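Long-range contacts in kojibiose phosphorylase (Gut metagenome, PDB 6W0P), which belongs to glycoside hydrolase family 65, enzymes that join a beta-sandwich N-terminal domain to a helical catalytic domain built as an (alpha/alpha)6 barrel: residues 374-379 / 444-449; 394-399 / 418-423. All coordinates share one frame; numbering follows the deposited sequence.

Contact 1 of 2, residues 374-379 / 444-449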
# COMPACT_ATOMS: atom_id res chain seq x y z
N PHE A 374 17.63 -23.76 10.01
CA PHE A 374 17.27 -22.91 8.86
C PHE A 374 17.30 -21.45 9.33
O PHE A 374 17.81 -20.61 8.57
CB PHE A 374 15.92 -23.25 8.24
CG PHE A 374 15.38 -22.10 7.44
CD1 PHE A 374 15.96 -21.73 6.24
CD2 PHE A 374 14.33 -21.34 7.92
CE1 PHE A 374 15.47 -20.66 5.51
CE2 PHE A 374 13.85 -20.26 7.20
CZ PHE A 374 14.42 -19.92 5.99
N ARG A 375 16.75 -21.18 10.52
CA ARG A 375 16.65 -19.80 11.08
C ARG A 375 18.02 -19.34 11.58
O ARG A 375 18.34 -18.16 11.42
CB ARG A 375 15.61 -19.74 12.21
CG ARG A 375 14.20 -20.08 11.75
CD ARG A 375 13.64 -19.15 10.68
NE ARG A 375 12.19 -19.29 10.56
CZ ARG A 375 11.39 -18.54 9.81
NH1 ARG A 375 11.88 -17.56 9.07
NH2 ARG A 375 10.09 -18.78 9.79
N TYR A 376 18.81 -20.21 12.19
CA TYR A 376 20.18 -19.86 12.61
C TYR A 376 20.95 -19.43 11.37
O TYR A 376 21.65 -18.41 11.41
CB TYR A 376 20.91 -21.00 13.34
CG TYR A 376 22.28 -20.54 13.76
CD1 TYR A 376 22.46 -19.74 14.88
CD2 TYR A 376 23.38 -20.75 12.93
CE1 TYR A 376 23.71 -19.24 15.21
CE2 TYR A 376 24.63 -20.25 13.25
CZ TYR A 376 24.80 -19.49 14.39
OH TYR A 376 26.04 -19.01 14.68
N ASN A 377 20.77 -20.14 10.26
CA ASN A 377 21.59 -19.94 9.04
C ASN A 377 21.06 -18.74 8.24
O ASN A 377 21.68 -18.43 7.22
CB ASN A 377 21.69 -21.22 8.21
CG ASN A 377 22.53 -22.29 8.88
OD1 ASN A 377 23.59 -21.99 9.42
ND2 ASN A 377 22.08 -23.53 8.84
N THR A 378 19.96 -18.11 8.67
CA THR A 378 19.39 -16.88 8.06
C THR A 378 19.38 -15.76 9.11
O THR A 378 18.64 -14.78 8.91
CB THR A 378 17.99 -17.10 7.46
OG1 THR A 378 17.20 -17.87 8.37
CG2 THR A 378 18.06 -17.79 6.12
N LEU A 379 20.19 -15.89 10.17
CA LEU A 379 20.39 -14.83 11.19
C LEU A 379 20.86 -13.52 10.54
O LEU A 379 20.37 -12.46 10.94
CB LEU A 379 21.40 -15.28 12.25
CG LEU A 379 20.83 -15.56 13.64
CD1 LEU A 379 21.95 -15.83 14.64
CD2 LEU A 379 19.97 -14.40 14.13
N GLY A 444 21.71 -21.74 19.99
CA GLY A 444 20.47 -21.26 20.64
C GLY A 444 20.63 -19.91 21.30
O GLY A 444 19.87 -19.00 20.98
N ILE A 445 21.61 -19.79 22.18
CA ILE A 445 21.86 -18.56 22.99
C ILE A 445 22.03 -17.39 22.02
O ILE A 445 21.37 -16.38 22.22
CB ILE A 445 23.08 -18.77 23.90
CG1 ILE A 445 22.87 -19.98 24.82
CG2 ILE A 445 23.41 -17.50 24.68
CD1 ILE A 445 24.11 -20.41 25.58
N GLU A 446 22.86 -17.55 20.99
CA GLU A 446 23.12 -16.48 20.00
C GLU A 446 21.79 -15.99 19.40
O GLU A 446 21.56 -14.75 19.40
CB GLU A 446 24.07 -16.95 18.90
CG GLU A 446 24.53 -15.79 18.04
CD GLU A 446 25.35 -16.17 16.83
OE1 GLU A 446 25.84 -17.31 16.80
OE2 GLU A 446 25.47 -15.34 15.90
N MET A 447 20.95 -16.92 18.93
CA MET A 447 19.62 -16.63 18.32
C MET A 447 18.74 -15.90 19.33
O MET A 447 18.03 -14.98 18.90
CB MET A 447 18.91 -17.91 17.89
CG MET A 447 19.61 -18.62 16.78
SD MET A 447 18.92 -20.23 16.49
CE MET A 447 17.62 -19.78 15.34
N LEU A 448 18.78 -16.31 20.60
CA LEU A 448 17.90 -15.73 21.65
C LEU A 448 18.36 -14.30 21.98
O LEU A 448 17.47 -13.42 22.25
CB LEU A 448 17.93 -16.62 22.89
CG LEU A 448 17.27 -18.00 22.75
CD1 LEU A 448 17.36 -18.75 24.08
CD2 LEU A 448 15.81 -17.88 22.31
N VAL A 449 19.68 -14.05 22.01
CA VAL A 449 20.23 -12.70 22.35
C VAL A 449 19.86 -11.76 21.20
O VAL A 449 19.38 -10.65 21.46
CB VAL A 449 21.74 -12.75 22.63
CG1 VAL A 449 22.39 -11.36 22.60
CG2 VAL A 449 22.01 -13.43 23.97

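Contact 2 of 2, residues 394-399 / 418-423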
# COMPACT_ATOMS: atom_id res chain seq x y z
N ALA A 394 17.87 -9.20 15.56
CA ALA A 394 17.38 -10.05 14.46
C ALA A 394 15.85 -10.00 14.42
O ALA A 394 15.22 -10.41 15.41
CB ALA A 394 17.91 -11.46 14.61
N CYS A 395 15.30 -9.44 13.34
CA CYS A 395 13.85 -9.39 13.04
C CYS A 395 13.59 -10.42 11.95
O CYS A 395 13.87 -10.11 10.77
CB CYS A 395 13.41 -8.00 12.58
SG CYS A 395 11.65 -7.94 12.15
N PHE A 396 13.18 -11.63 12.32
CA PHE A 396 12.89 -12.70 11.34
C PHE A 396 11.66 -12.29 10.54
O PHE A 396 10.67 -11.78 11.08
CB PHE A 396 12.73 -14.05 12.05
CG PHE A 396 14.03 -14.69 12.43
CD1 PHE A 396 14.76 -15.41 11.50
CD2 PHE A 396 14.55 -14.53 13.70
CE1 PHE A 396 15.99 -15.96 11.83
CE2 PHE A 396 15.78 -15.07 14.03
CZ PHE A 396 16.50 -15.79 13.10
N PRO A 397 11.67 -12.53 9.22
CA PRO A 397 10.62 -12.02 8.34
C PRO A 397 9.28 -12.77 8.42
O PRO A 397 9.27 -13.92 8.79
CB PRO A 397 11.27 -12.19 6.96
CG PRO A 397 12.14 -13.44 7.12
CD PRO A 397 12.72 -13.27 8.50
N VAL A 398 8.21 -12.10 7.99
CA VAL A 398 6.84 -12.66 7.81
C VAL A 398 6.91 -13.79 6.78
O VAL A 398 6.43 -14.91 7.06
CB VAL A 398 5.85 -11.57 7.39
CG1 VAL A 398 4.51 -12.16 7.00
CG2 VAL A 398 5.67 -10.53 8.48
N ALA A 399 7.48 -13.51 5.61
CA ALA A 399 7.56 -14.47 4.50
C ALA A 399 8.96 -14.44 3.90
O ALA A 399 9.43 -13.33 3.56
CB ALA A 399 6.51 -14.14 3.47
N GLN A 418 5.53 -11.84 15.22
CA GLN A 418 5.25 -13.28 15.47
C GLN A 418 6.34 -14.15 14.86
O GLN A 418 6.61 -15.21 15.40
CB GLN A 418 3.85 -13.71 15.00
CG GLN A 418 3.56 -13.53 13.51
CD GLN A 418 2.08 -13.39 13.21
OE1 GLN A 418 1.34 -12.73 13.94
NE2 GLN A 418 1.65 -14.00 12.13
N PRO A 419 7.04 -13.81 13.75
CA PRO A 419 8.11 -14.71 13.29
C PRO A 419 9.30 -14.77 14.25
O PRO A 419 9.87 -15.84 14.43
CB PRO A 419 8.53 -14.14 11.93
CG PRO A 419 7.41 -13.18 11.53
CD PRO A 419 6.82 -12.68 12.82
N SER A 420 9.65 -13.62 14.85
CA SER A 420 10.78 -13.46 15.79
C SER A 420 10.46 -14.17 17.12
O SER A 420 11.25 -15.02 17.53
CB SER A 420 11.12 -12.01 15.98
OG SER A 420 11.64 -11.46 14.78
N THR A 421 9.32 -13.91 17.74
CA THR A 421 8.90 -14.67 18.95
C THR A 421 8.65 -16.14 18.55
O THR A 421 8.91 -17.01 19.38
CB THR A 421 7.75 -14.00 19.69
OG1 THR A 421 6.60 -13.90 18.85
CG2 THR A 421 8.15 -12.65 20.22
N GLY A 422 8.26 -16.41 17.32
CA GLY A 422 8.07 -17.79 16.83
C GLY A 422 9.36 -18.61 16.82
O GLY A 422 9.33 -19.79 17.23
N VAL A 423 10.46 -18.02 16.38
CA VAL A 423 11.81 -18.66 16.50
C VAL A 423 12.15 -18.82 17.98
O VAL A 423 12.58 -19.91 18.35
CB VAL A 423 12.89 -17.94 15.67
CG1 VAL A 423 14.25 -18.62 15.80
CG2 VAL A 423 12.50 -17.87 14.19
O HOH W 1 9.78 -10.42 13.17

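Contact 1 of 2, residues 374-379 / 444-449
Chi1 sets CG anti to the backbone N in both Tyr376 (-179°) and Glu446, and the Glu446 chain is extended beyond CG. Phenol and carboxylate meet between the end of helix 365-376 and the middle of helix 437-458. The two side chains cross at about a right angle, with ring and carboxylate planes 84° apart. Tyr376 OH donates to Glu446 OE1 at 2.7 Å, arriving on the syn side and somewhat out of the carboxylate plane. The same oxygen lies at the ring's edge, with Tyr376 CE1 3.3 Å from Glu446 OE1. Met447 takes the neighbouring part of that edge: its CG sits 3.6 Å from Tyr376 CD1, and its sulfur forms an edge-on Met-aromatic contact. A bend at chi3 (87°) turns Met447 CE toward helix 365-376, 3.4 Å from the backbone Tyr376 N and 3.7 Å from the side-chain carbon Arg375 CB. Leu379 reaches the other carboxylate oxygen with a methyl, its CD1 lying 3.8 Å from Glu446 OE2. Beyond the two segments, Glu353 forms a salt bridge with Arg375, and Lys517 makes a long, weak ion pair with Glu446 OE2. Across the two segments one hydrogen bond, probably to an ionised carboxylate, is flanked by apolar parts of Met447 and Leu379. A carboxylate that accepts from a phenol and has a lysine at long range would be expected to favour its ionised form.

Contact 2 of 2, residues 394-399 / 418-423
Val423 lays its CG2 methyl over one face of the Phe396 ring, a CH-pi contact with the carbon 4.1 Å from the ring centroid and displaced toward the CG and CD2 part of the rim. The two side chains cross at about a right angle. Phe396 CG lies beside its own backbone N (chi1 -78°), and Phe396 CB is 4.2 Å from Pro419 CB. From the first turn of helix 418-434, Pro419 turns its ring carbons to two loop carbonyl oxygens: Pro419 CB is 3.3 Å from Phe396 O and 3.2 Å from Pro397 O. Val398 CG2 adds a looser touch on Pro419 CG at 4.4 Å. The polar edge centres on Ser420. Phe396 N donates to Ser420 OG at 2.9 Å through a clearly bent bond (137° at the hydrogen), and a water completes a bridge, giving a hydrogen bond to Phe396 O at 2.6 Å and standing 2.7 Å from Ser420 OG in a second bond. One hydroxyl therefore engages both the N-H and, through water, the C=O of a single loop residue. Farther on, the carboxylate of Glu405 accepts from Val398 N and Ala399 N. Through Phe396, Pro419, Ser420 and Val423 an irregular connection is laid against the first turns of helix 418-434, which fits the helical barrel of the family 65 catalytic domain, where long loops link successive helices.

Followed from the N terminus, the chain leaves helix 365-376, turns into helix 379-388 and enters the irregular segment 394-399. Contact 2 then closes the shorter loop, 18 residues lying between its segments, by bringing that segment to the start of helix 418-434. Helix 437-458 follows directly, and its segment 444-449 packs back on 374-379, closing a wider loop of 64 residues that contains contact 2. The two centres lie 11 Å apart and share a packed seam: Met447 CE is 3.6 Å from Val423 CG1, and Leu379 CD2 is 3.6 Å from Ala394 CB. Together they join helices 365-376, 379-388, 418-434 and 437-458 and the irregular segment 394-399 of the catalytic domain.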